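Local coordinates for histidine triad (HIT) protein (PDB 4EGU) that binds guanosine-5'-monophosphate and a zinc ion and is probably a nucleotide-phosphate hydrolase or transferase of the histidine triad superfamily, at residues A[9-14]-A[28-33]; A[47-50]-A[54-57]; A[71-74]-A[78-81]. All coordinates share one frame; numbering follows the deposited sequence. Where two conformers were deposited one is given.

Contact 1: A[9-14]-A[28-33]. With ZN (zinc ion), chain D; 5GP (guanosine-5'-monophosphate), chain C.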
ATOM      1  N   CYS A   9     -19.443  -3.384   1.925  1.00 11.77           N
ATOM      2  CA  CYS A   9     -20.510  -2.936   1.033  1.00 12.86           C
ATOM      3  C   CYS A   9     -21.607  -2.240   1.839  1.00 13.87           C
ATOM      4  O   CYS A   9     -22.149  -1.222   1.423  1.00 15.85           O
ATOM      5  CB  CYS A   9     -21.108  -4.098   0.247  1.00 12.86           C
ATOM      6  SG  CYS A   9     -20.141  -4.647  -1.200  1.00 12.99           S
ATOM      7  N   LYS A  10     -21.949  -2.795   2.996  1.00 13.64           N
ATOM      8  CA  LYS A  10     -22.999  -2.211   3.834  1.00 15.23           C
ATOM      9  C   LYS A  10     -22.546  -0.877   4.445  1.00 16.24           C
ATOM     10  O   LYS A  10     -23.356   0.027   4.591  1.00 19.07           O
ATOM     11  CB  LYS A  10     -23.401  -3.171   4.949  1.00 16.52           C
ATOM     12  CG  LYS A  10     -24.030  -4.477   4.533  1.00 18.89           C
ATOM     13  CD  LYS A  10     -24.296  -5.331   5.779  1.00 19.99           C
ATOM     14  CE  LYS A  10     -24.836  -6.714   5.448  1.00 20.21           C
ATOM     15  NZ  LYS A  10     -26.198  -6.697   4.834  1.00 20.01           N
ATOM     16  N   ILE A  11     -21.266  -0.760   4.807  1.00 14.45           N
ATOM     17  CA  ILE A  11     -20.725   0.500   5.301  1.00 15.24           C
ATOM     18  C   ILE A  11     -20.687   1.529   4.130  1.00 17.39           C
ATOM     19  O   ILE A  11     -21.066   2.676   4.318  1.00 19.03           O
ATOM     20  CB  ILE A  11     -19.329   0.318   5.991  1.00 14.20           C
ATOM     21  CG1 ILE A  11     -19.481  -0.433   7.322  1.00 14.95           C
ATOM     22  CG2 ILE A  11     -18.661   1.676   6.188  1.00 16.66           C
ATOM     23  CD1 ILE A  11     -18.193  -0.722   8.050  1.00 16.55           C
ATOM     24  N   ALA A  12     -20.266   1.112   2.933  1.00 20.12           N
ATOM     25  CA  ALA A  12     -20.154   2.014   1.770  1.00 24.10           C
ATOM     26  C   ALA A  12     -21.482   2.553   1.239  1.00 27.29           C
ATOM     27  O   ALA A  12     -21.541   3.696   0.780  1.00 27.58           O
ATOM     28  CB  ALA A  12     -19.419   1.331   0.637  1.00 24.47           C
ATOM     29  N   ASN A  13     -22.535   1.739   1.264  1.00 31.43           N
ATOM     30  CA  ASN A  13     -23.836   2.170   0.754  1.00 36.81           C
ATOM     31  C   ASN A  13     -24.690   2.780   1.862  1.00 37.30           C
ATOM     32  O   ASN A  13     -25.864   3.087   1.661  1.00 39.11           O
ATOM     33  CB  ASN A  13     -24.586   1.023   0.050  1.00 40.88           C
ATOM     34  CG  ASN A  13     -25.250   0.049   1.021  1.00 44.06           C
ATOM     35  OD1 ASN A  13     -25.415   0.339   2.205  1.00 45.50           O
ATOM     36  ND2 ASN A  13     -25.645  -1.115   0.508  1.00 45.39           N
ATOM     37  N   GLY A  14     -24.083   2.945   3.034  1.00 36.27           N
ATOM     38  CA  GLY A  14     -24.729   3.611   4.152  1.00 36.08           C
ATOM     39  C   GLY A  14     -25.782   2.793   4.879  1.00 35.41           C
ATOM     40  O   GLY A  14     -26.630   3.357   5.571  1.00 35.17           O
ATOM     41  N   LEU A  28     -15.017   5.803  -0.034  1.00 12.31           N
ATOM     42  CA  LEU A  28     -15.355   6.179   1.320  1.00 12.51           C
ATOM     43  C   LEU A  28     -14.157   5.825   2.204  1.00 10.50           C
ATOM     44  O   LEU A  28     -13.522   4.801   2.024  1.00 13.55           O
ATOM     45  CB  LEU A  28     -16.593   5.407   1.842  1.00 16.53           C
ATOM     46  CG  LEU A  28     -17.051   5.618   3.291  1.00 16.82           C
ATOM     47  CD1 LEU A  28     -17.719   6.964   3.479  1.00 16.83           C
ATOM     48  CD2 LEU A  28     -17.993   4.507   3.671  1.00 18.58           C
ATOM     49  N   ALA A  29     -13.878   6.662   3.190  1.00  9.09           N
ATOM     50  CA  ALA A  29     -12.916   6.324   4.231  1.00  8.48           C
ATOM     51  C   ALA A  29     -13.581   6.481   5.575  1.00  9.28           C
ATOM     52  O   ALA A  29     -14.387   7.406   5.770  1.00 10.52           O
ATOM     53  CB  ALA A  29     -11.656   7.178   4.167  1.00  8.72           C
ATOM     54  N   PHE A  30     -13.258   5.598   6.509  1.00  9.34           N
ATOM     55  CA  PHE A  30     -13.906   5.573   7.793  1.00 10.12           C
ATOM     56  C   PHE A  30     -12.942   5.005   8.828  1.00 10.15           C
ATOM     57  O   PHE A  30     -11.997   4.301   8.498  1.00 10.16           O
ATOM     58  CB  PHE A  30     -15.251   4.782   7.728  1.00 11.87           C
ATOM     59  CG  PHE A  30     -15.126   3.364   7.178  1.00 10.96           C
ATOM     60  CD1 PHE A  30     -15.099   3.098   5.810  1.00 12.84           C
ATOM     61  CD2 PHE A  30     -14.995   2.290   8.044  1.00 12.03           C
ATOM     62  CE1 PHE A  30     -14.957   1.796   5.332  1.00 13.74           C
ATOM     63  CE2 PHE A  30     -14.870   0.991   7.570  1.00 12.95           C
ATOM     64  CZ  PHE A  30     -14.840   0.749   6.214  1.00 14.23           C
ATOM     65  N   ASN A  31     -13.170   5.303  10.093  1.00 10.96           N
ATOM     66  CA  ASN A  31     -12.265   4.789  11.111  1.00 10.89           C
ATOM     67  C   ASN A  31     -12.413   3.296  11.304  1.00 10.96           C
ATOM     68  O   ASN A  31     -13.523   2.762  11.282  1.00 12.59           O
ATOM     69  CB  ASN A  31     -12.517   5.497  12.421  1.00 12.77           C
ATOM     70  CG  ASN A  31     -12.082   6.942  12.388  1.00 12.92           C
ATOM     71  OD1 ASN A  31     -11.123   7.322  11.700  1.00 14.39           O
ATOM     72  ND2 ASN A  31     -12.756   7.749  13.172  1.00 18.18           N
ATOM     73  N   ASP A  32     -11.296   2.637  11.547  1.00 11.65           N
ATOM     74  CA  ASP A  32     -11.330   1.225  11.850  0.80 10.62           C
ATOM     75  C   ASP A  32     -12.008   1.043  13.206  1.00 12.46           C
ATOM     76  O   ASP A  32     -11.725   1.798  14.114  1.00 14.44           O
ATOM     77  CB  ASP A  32      -9.911   0.689  11.894  0.80 10.55           C
ATOM     78  CG  ASP A  32      -9.860  -0.818  11.860  0.80 10.89           C
ATOM     79  OD1 ASP A  32     -10.213  -1.432  12.880  0.80 13.05           O
ATOM     80  OD2 ASP A  32      -9.467  -1.375  10.824  0.80 11.81           O
ATOM     81  N   LEU A  33     -12.862   0.025  13.330  1.00 13.64           N
ATOM     82  CA  LEU A  33     -13.548  -0.272  14.589  1.00 15.45           C
ATOM     83  C   LEU A  33     -12.575  -0.650  15.710  1.00 15.27           C
ATOM     84  O   LEU A  33     -12.868  -0.431  16.885  1.00 17.47           O
ATOM     85  CB  LEU A  33     -14.543  -1.412  14.368  1.00 17.69           C
ATOM     86  CG  LEU A  33     -15.379  -1.852  15.570  1.00 21.23           C
ATOM     87  CD1 LEU A  33     -16.145  -0.686  16.171  1.00 23.60           C
ATOM     88  CD2 LEU A  33     -16.316  -2.939  15.136  1.00 23.01           C
TER
HETATM   89 ZN    ZN D 202     -18.133  -5.458  -0.486  1.00 10.74          ZN
HETATM   90  P   5GP C 201      -8.239  -6.773   7.324  0.80 10.50           P
HETATM   91  O1P 5GP C 201      -7.552  -7.515   8.449  0.80 13.64           O
HETATM   92  O2P 5GP C 201      -9.288  -7.545   6.574  0.80 11.45           O
HETATM   93  O3P 5GP C 201      -7.245  -6.221   6.393  0.80  8.90           O
HETATM   94  O5' 5GP C 201      -8.855  -5.457   7.916  0.80 15.29           O
HETATM   95  C5' 5GP C 201     -10.232  -5.376   8.196  0.80 16.90           C
HETATM   96  C4' 5GP C 201     -10.472  -4.328   9.220  0.80 15.01           C
HETATM   97  O4' 5GP C 201     -11.877  -4.069   9.290  0.80 12.48           O
HETATM   98  C3' 5GP C 201     -10.027  -4.709  10.634  0.80 13.37           C
HETATM   99  O3' 5GP C 201      -8.951  -3.865  11.051  0.80 13.24           O
HETATM  100  C2' 5GP C 201     -11.286  -4.463  11.499  0.80 13.87           C
HETATM  101  O2' 5GP C 201     -11.052  -3.843  12.748  0.80 14.76           O
HETATM  102  C1' 5GP C 201     -12.173  -3.615  10.575  0.80 12.94           C
HETATM  103  N9  5GP C 201     -13.604  -3.789  10.778  0.80 13.59           N
HETATM  104  C8  5GP C 201     -14.240  -4.976  10.778  0.80 16.51           C
HETATM  105  N7  5GP C 201     -15.564  -4.788  10.943  0.80 18.84           N
HETATM  106  C5  5GP C 201     -15.761  -3.456  11.030  0.80 15.00           C
HETATM  107  C6  5GP C 201     -16.904  -2.691  11.206  0.80 15.43           C
HETATM  108  O6  5GP C 201     -18.067  -3.182  11.332  0.80 19.38           O
HETATM  109  N1  5GP C 201     -16.701  -1.364  11.231  0.80 15.17           N
HETATM  110  C2  5GP C 201     -15.480  -0.782  11.104  0.80 12.66           C
HETATM  111  N2  5GP C 201     -15.424   0.558  11.155  0.80 13.91           N
HETATM  112  N3  5GP C 201     -14.347  -1.483  10.945  0.80 12.34           N
HETATM  113  C4  5GP C 201     -14.514  -2.824  10.908  0.80 14.76           C
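Ile11 lays its CG2 methyl over the middle of one face of the Phe30 ring, 3.7 Å from CG2 to the ring centroid and only 8° off the ring normal, which is the geometry of a CH-pi contact. The isoleucine forks across the contact. Its CG2, anti to the backbone N, takes the ring face and also meets Leu28 CD2 at 3.8 Å, while the CG1 arm, anti to the carbonyl carbon (chi1 -70°), carries CD1 past the ring rim to the purine. There Ile11 CD1 comes within 3.6 Å of N1 of the bound GMP and touches Phe30 CE2 as well. Leu28 adds its CD2, which packs against the last turn of helix 7-12 near Ile11 O and Ala12 CA. A Schellman motif with Gly14 at C-prime then ends this helix.

The strand continues from this apolar patch into the polar half of the nucleotide pocket. GMP N2 lies in the plane of the Phe30 ring, at its edge, and donates to Asn31 O at 2.9 Å with an N-H...O angle of 146°. One residue on, the Asp32 carboxylate faces the ribose: in the modelled conformer of Asp32, one of two, O3' donates to Asp32 OD2 at 2.6 Å, and O2' lies equally close to OD1. Asp32 OD1 also accepts from the backbone N of Asn34, which would hold the carboxylate in position. At the start of segment 9-14, Cys9 SG binds zinc at 2.3 Å, together with Cys6, His48 and His100.

The chemistry thus divides by position: aliphatic and aromatic carbon joins helix to sheet and borders the base, whereas a backbone carbonyl accepts from the exocyclic amine and a carboxylate faces the ribose hydroxyls, consistent with binding of a guanine ribonucleotide.

Contact 2: A[47-50]-A[54-57]. With ZN (zinc ion), chain D.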
ATOM      1  N   LYS A  47     -17.423   0.391  -5.029  1.00 13.47           N
ATOM      2  CA  LYS A  47     -17.521  -0.836  -5.817  1.00 13.33           C
ATOM      3  C   LYS A  47     -16.813  -1.971  -5.078  1.00 12.02           C
ATOM      4  O   LYS A  47     -15.721  -1.793  -4.541  1.00 13.95           O
ATOM      5  CB  LYS A  47     -16.881  -0.646  -7.198  1.00 14.52           C
ATOM      6  CG  LYS A  47     -16.856  -1.903  -8.057  1.00 15.42           C
ATOM      7  CD  LYS A  47     -16.381  -1.624  -9.493  1.00 17.59           C
ATOM      8  CE  LYS A  47     -16.242  -2.899 -10.329  1.00 19.59           C
ATOM      9  NZ  LYS A  47     -17.542  -3.566 -10.528  1.00 23.27           N
ATOM     10  N   HIS A  48     -17.424  -3.143  -5.049  1.00 11.03           N
ATOM     11  CA  HIS A  48     -16.820  -4.319  -4.431  1.00 10.98           C
ATOM     12  C   HIS A  48     -15.847  -5.033  -5.368  1.00 10.37           C
ATOM     13  O   HIS A  48     -16.212  -5.489  -6.453  1.00 12.53           O
ATOM     14  CB  HIS A  48     -17.929  -5.303  -4.026  1.00 12.00           C
ATOM     15  CG  HIS A  48     -17.414  -6.520  -3.342  1.00 11.46           C
ATOM     16  ND1 HIS A  48     -17.446  -6.693  -1.970  1.00 10.83           N
ATOM     17  CD2 HIS A  48     -16.799  -7.610  -3.853  1.00 11.99           C
ATOM     18  CE1 HIS A  48     -16.885  -7.852  -1.678  1.00 11.77           C
ATOM     19  NE2 HIS A  48     -16.479  -8.422  -2.799  1.00 12.19           N
ATOM     20  N   TYR A  49     -14.609  -5.152  -4.903  1.00 10.06           N
ATOM     21  CA  TYR A  49     -13.610  -6.071  -5.429  1.00 10.75           C
ATOM     22  C   TYR A  49     -13.195  -6.954  -4.264  1.00  9.81           C
ATOM     23  O   TYR A  49     -13.002  -6.448  -3.155  1.00  9.87           O
ATOM     24  CB  TYR A  49     -12.356  -5.334  -5.923  1.00 11.72           C
ATOM     25  CG  TYR A  49     -12.543  -4.448  -7.088  1.00 12.64           C
ATOM     26  CD1 TYR A  49     -12.497  -4.978  -8.379  1.00 14.01           C
ATOM     27  CD2 TYR A  49     -12.664  -3.085  -6.924  1.00 14.02           C
ATOM     28  CE1 TYR A  49     -12.608  -4.175  -9.474  1.00 14.06           C
ATOM     29  CE2 TYR A  49     -12.789  -2.271  -8.019  1.00 15.61           C
ATOM     30  CZ  TYR A  49     -12.754  -2.818  -9.293  1.00 14.24           C
ATOM     31  OH  TYR A  49     -12.868  -1.982 -10.379  1.00 17.06           O
ATOM     32  N   ASP A  50     -13.018  -8.255  -4.476  1.00 10.72           N
ATOM     33  CA  ASP A  50     -12.720  -9.123  -3.358  1.00 11.24           C
ATOM     34  C   ASP A  50     -11.344  -8.811  -2.736  1.00 10.38           C
ATOM     35  O   ASP A  50     -11.152  -8.988  -1.545  1.00 11.51           O
ATOM     36  CB  ASP A  50     -12.715 -10.605  -3.778  1.00 14.18           C
ATOM     37  CG  ASP A  50     -14.075 -11.156  -4.174  1.00 17.70           C
ATOM     38  OD1 ASP A  50     -15.113 -10.567  -3.855  1.00 18.39           O
ATOM     39  OD2 ASP A  50     -14.087 -12.241  -4.801  1.00 20.82           O
ATOM     40  N   ASP A  54      -8.058  -9.209  -7.685  1.00 11.16           N
ATOM     41  CA  ASP A  54      -9.302  -9.263  -8.426  1.00 11.99           C
ATOM     42  C   ASP A  54      -9.586  -7.972  -9.196  1.00 13.19           C
ATOM     43  O   ASP A  54     -10.587  -7.888  -9.886  1.00 15.49           O
ATOM     44  CB  ASP A  54     -10.412  -9.650  -7.472  1.00 13.63           C
ATOM     45  CG  ASP A  54     -10.175 -11.046  -6.891  1.00 15.28           C
ATOM     46  OD1 ASP A  54     -10.158 -12.015  -7.673  1.00 19.72           O
ATOM     47  OD2 ASP A  54      -9.982 -11.175  -5.657  1.00 15.45           O
ATOM     48  N   ILE A  55      -8.682  -7.003  -9.117  1.00 12.04           N
ATOM     49  CA  ILE A  55      -8.849  -5.781  -9.900  1.00 12.11           C
ATOM     50  C   ILE A  55      -8.180  -5.996 -11.266  1.00 11.53           C
ATOM     51  O   ILE A  55      -6.978  -6.219 -11.317  1.00 12.38           O
ATOM     52  CB  ILE A  55      -8.201  -4.566  -9.222  1.00 11.41           C
ATOM     53  CG1 ILE A  55      -8.688  -4.346  -7.795  1.00 11.87           C
ATOM     54  CG2 ILE A  55      -8.489  -3.323 -10.060  1.00 11.66           C
ATOM     55  CD1 ILE A  55      -7.889  -3.279  -7.125  1.00 12.25           C
ATOM     56  N   PRO A  56      -8.946  -5.919 -12.363  1.00 12.66           N
ATOM     57  CA  PRO A  56      -8.276  -6.029 -13.668  1.00 13.64           C
ATOM     58  C   PRO A  56      -7.303  -4.889 -13.887  1.00 12.23           C
ATOM     59  O   PRO A  56      -7.527  -3.785 -13.378  1.00 11.84           O
ATOM     60  CB  PRO A  56      -9.423  -5.959 -14.682  1.00 16.93           C
ATOM     61  CG  PRO A  56     -10.584  -5.492 -13.948  1.00 19.19           C
ATOM     62  CD  PRO A  56     -10.393  -5.696 -12.486  1.00 13.28           C
ATOM     63  N   ASP A  57      -6.247  -5.127 -14.661  1.00 12.04           N
ATOM     64  CA  ASP A  57      -5.266  -4.078 -14.912  1.00 12.31           C
ATOM     65  C   ASP A  57      -5.930  -2.779 -15.344  1.00 11.50           C
ATOM     66  O   ASP A  57      -5.533  -1.714 -14.886  1.00 12.45           O
ATOM     67  CB  ASP A  57      -4.256  -4.489 -15.972  1.00 13.84           C
ATOM     68  CG  ASP A  57      -3.330  -5.608 -15.527  1.00 15.54           C
ATOM     69  OD1 ASP A  57      -3.252  -5.910 -14.320  1.00 15.96           O
ATOM     70  OD2 ASP A  57      -2.657  -6.169 -16.412  1.00 18.82           O
TER
HETATM   71 ZN    ZN D 202     -18.133  -5.458  -0.486  1.00 10.74          ZN
HETATM   72  O   HOH W   1     -11.528 -13.568  -4.875  1.00 25.59           O
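Tyr49 carries its ring beside the backbone N, with CG anti to the carbonyl carbon (chi1 -66°), which sets one ring face against Ile55; the CG1 arm of Ile55, also anti to its own carbonyl carbon, reaches over that face. Ile55 CG1 sits 4.0 Å from the Tyr49 ring centroid, 18° off the normal and displaced toward the rim, a CH-pi contact. Pro56 adds its CD at 4.0 Å from Tyr49 CE1, and the phenol OH is hydrogen-bonded to Glu59, so the ring is held both by its face and by its polar end.

The acidic side chains meet differently. Asp54 OD2 lies 3.4 Å from Asp50 CB, and the two carboxylates approach to 4.3 Å between their OD2 atoms. A water donates to both of these oxygens, and Ser51 OG is a further partner of Asp54 OD2; both would ease the repulsion between like charges. The other oxygen, Asp50 OD1, accepts from His48 NE2 at 2.8 Å, lying 3° out of the imidazole plane.

His48 ND1 binds zinc at 2.0 Å, so metal and carboxylate hold the ring by its two nitrogens, and the second-shell Asp50 probably makes it a stronger donor to the metal. His48 is one ligand of a Cys2His2 zinc site, completed by Cys6, Cys9 and His100, with Asp50 in the second shell.

Contact 3: A[71-74]-A[78-81]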
ATOM      1  N   ASN A  71      -3.562  10.871   0.659  1.00  7.53           N
ATOM      2  CA  ASN A  71      -2.761  12.077   0.805  1.00  7.74           C
ATOM      3  C   ASN A  71      -3.632  13.282   1.213  1.00  7.94           C
ATOM      4  O   ASN A  71      -3.186  14.121   1.999  1.00  8.54           O
ATOM      5  CB  ASN A  71      -1.975  12.396  -0.453  1.00  8.25           C
ATOM      6  CG  ASN A  71      -0.688  11.616  -0.552  1.00  8.56           C
ATOM      7  OD1 ASN A  71      -0.356  10.782   0.302  1.00 10.02           O
ATOM      8  ND2 ASN A  71       0.067  11.909  -1.596  1.00 10.36           N
ATOM      9  N   LYS A  72      -4.860  13.363   0.700  1.00  7.75           N
ATOM     10  CA  LYS A  72      -5.755  14.455   1.086  1.00  8.53           C
ATOM     11  C   LYS A  72      -6.076  14.392   2.572  1.00  8.44           C
ATOM     12  O   LYS A  72      -6.135  15.434   3.238  1.00  9.30           O
ATOM     13  CB  LYS A  72      -7.045  14.402   0.263  1.00  8.85           C
ATOM     14  CG  LYS A  72      -6.876  14.925  -1.153  1.00  9.67           C
ATOM     15  CD  LYS A  72      -8.158  14.872  -1.956  1.00 10.47           C
ATOM     16  CE  LYS A  72      -8.096  15.741  -3.201  1.00 12.26           C
ATOM     17  NZ  LYS A  72      -7.915  17.161  -2.866  1.00 11.15           N
ATOM     18  N   ILE A  73      -6.327  13.193   3.089  1.00  8.52           N
ATOM     19  CA  ILE A  73      -6.614  13.021   4.500  1.00  9.09           C
ATOM     20  C   ILE A  73      -5.377  13.384   5.321  1.00  9.03           C
ATOM     21  O   ILE A  73      -5.472  14.109   6.316  1.00 10.19           O
ATOM     22  CB  ILE A  73      -7.097  11.586   4.789  1.00  9.19           C
ATOM     23  CG1 ILE A  73      -8.428  11.281   4.103  1.00  9.32           C
ATOM     24  CG2 ILE A  73      -7.202  11.334   6.290  1.00 11.10           C
ATOM     25  CD1 ILE A  73      -8.753   9.793   4.064  1.00 10.26           C
ATOM     26  N   ALA A  74      -4.212  12.908   4.895  1.00  8.91           N
ATOM     27  CA  ALA A  74      -2.974  13.216   5.602  1.00  9.57           C
ATOM     28  C   ALA A  74      -2.761  14.720   5.715  1.00  9.91           C
ATOM     29  O   ALA A  74      -2.361  15.221   6.762  1.00 11.34           O
ATOM     30  CB  ALA A  74      -1.799  12.568   4.902  1.00  9.34           C
ATOM     31  N   GLY A  78      -2.756  16.673   9.290  1.00 14.37           N
ATOM     32  CA  GLY A  78      -1.413  17.040   9.733  1.00 14.64           C
ATOM     33  C   GLY A  78      -0.387  15.917   9.760  1.00 13.70           C
ATOM     34  O   GLY A  78       0.808  16.140  10.047  1.00 15.14           O
ATOM     35  N   PHE A  79      -0.827  14.696   9.490  1.00 12.74           N
ATOM     36  CA  PHE A  79       0.142  13.616   9.492  1.00 12.20           C
ATOM     37  C   PHE A  79       0.896  13.491   8.169  1.00 11.40           C
ATOM     38  O   PHE A  79       1.755  12.623   8.027  1.00 12.33           O
ATOM     39  CB  PHE A  79      -0.420  12.281  10.029  1.00 12.53           C
ATOM     40  CG  PHE A  79      -1.558  11.687   9.231  1.00 10.70           C
ATOM     41  CD1 PHE A  79      -2.867  11.795   9.679  1.00 11.82           C
ATOM     42  CD2 PHE A  79      -1.313  10.948   8.084  1.00 10.28           C
ATOM     43  CE1 PHE A  79      -3.909  11.217   8.973  1.00 12.51           C
ATOM     44  CE2 PHE A  79      -2.352  10.369   7.376  1.00 10.85           C
ATOM     45  CZ  PHE A  79      -3.650  10.504   7.819  1.00 12.00           C
ATOM     46  N   ASP A  80       0.624  14.400   7.230  1.00 10.77           N
ATOM     47  CA  ASP A  80       1.522  14.575   6.104  1.00 11.35           C
ATOM     48  C   ASP A  80       2.954  14.904   6.545  1.00 11.64           C
ATOM     49  O   ASP A  80       3.922  14.468   5.933  1.00 14.20           O
ATOM     50  CB  ASP A  80       1.012  15.630   5.098  1.00 11.65           C
ATOM     51  CG  ASP A  80       0.862  17.044   5.664  1.00 12.09           C
ATOM     52  OD1 ASP A  80       0.544  17.188   6.859  1.00 12.74           O
ATOM     53  OD2 ASP A  80       0.993  18.005   4.867  1.00 13.89           O
ATOM     54  N   GLN A  81       3.079  15.683   7.612  1.00 11.32           N
ATOM     55  CA  GLN A  81       4.373  16.146   8.132  1.00 12.91           C
ATOM     56  C   GLN A  81       5.044  15.133   9.061  1.00 12.40           C
ATOM     57  O   GLN A  81       6.258  15.025   9.111  1.00 16.95           O
ATOM     58  CB  GLN A  81       4.191  17.500   8.848  1.00 15.97           C
ATOM     59  CG  GLN A  81       3.866  18.636   7.884  1.00 20.53           C
ATOM     60  CD  GLN A  81       5.051  19.017   6.989  1.00 27.86           C
ATOM     61  OE1 GLN A  81       6.152  18.476   7.127  1.00 31.77           O
ATOM     62  NE2 GLN A  81       4.825  19.952   6.069  1.00 30.83           N
TER
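Ala74 O receives two backbone N-H groups from the chain that follows its helix. Asp80 N donates at 3.1 Å with an N-H...O angle of 147°, while Gly78 N is nearer at 2.9 Å but bent to 128°, which makes that bond weak. The Asp80 donor stands well above the carbonyl plane rather than on a lone pair. The chain wraps this oxygen where one helix gives way to the next. Gly78, the first residue to leave helical angles, has a positive phi, a backbone shape that suits glycine.

The reversal brings Phe79 back beneath the helix end. With CG placed between the backbone N and the carbonyl carbon (chi1 62°), its ring turns one face to Ala74, whose CA lies 3.6 Å from the Phe79 ring centroid in a CH-pi contact offset toward the rim. Ala74 CB comes as close as 3.4 Å to Phe79 CE2, a tight approach. One residue earlier, Ile73 runs beside Phe79 in the same direction, its CG2 meeting Phe79 CZ at 4.0 Å.

Beyond the two segments, Phe79 packs on Ile105 and Ala107 of strand 103-107 and meets the ring of Tyr39. Ala74 and Asp80 touch Ile53 of the second subunit, and Asn71 ND2 is hydrogen-bonded to Leu52 O of that subunit. The arrangement is a glycine-terminated helix end leading into the short, weakly bonded helix 79-82, placed where the long helix of the HIT fold lies between its own sheet and the dimer partner.

How the contacts relate
Contacts 1 and 3 are largely buried: contact 1 joins helix 7-12 to strand 27-31 of the sheet, and contact 3 joins the end of helix 61-77 to the turn after it. Contact 2 lies in the loop after strand 39-45 and is only partly buried, with its acidic groups bridged by water. Contacts 1 and 2 share the zinc: Cys9 SG and His48 ND1 are 3.5 Å apart, although the contact centres are about 17 Å apart. Contact 1 alone also borders the nucleotide. Contact 3 has no metal or ligand and relies on backbone bonds and an aromatic face; it meets contact 1 where Ile73 CD1 touches Ala29 CB at 3.9 Å. Contacts 2 and 3 both reach the second subunit.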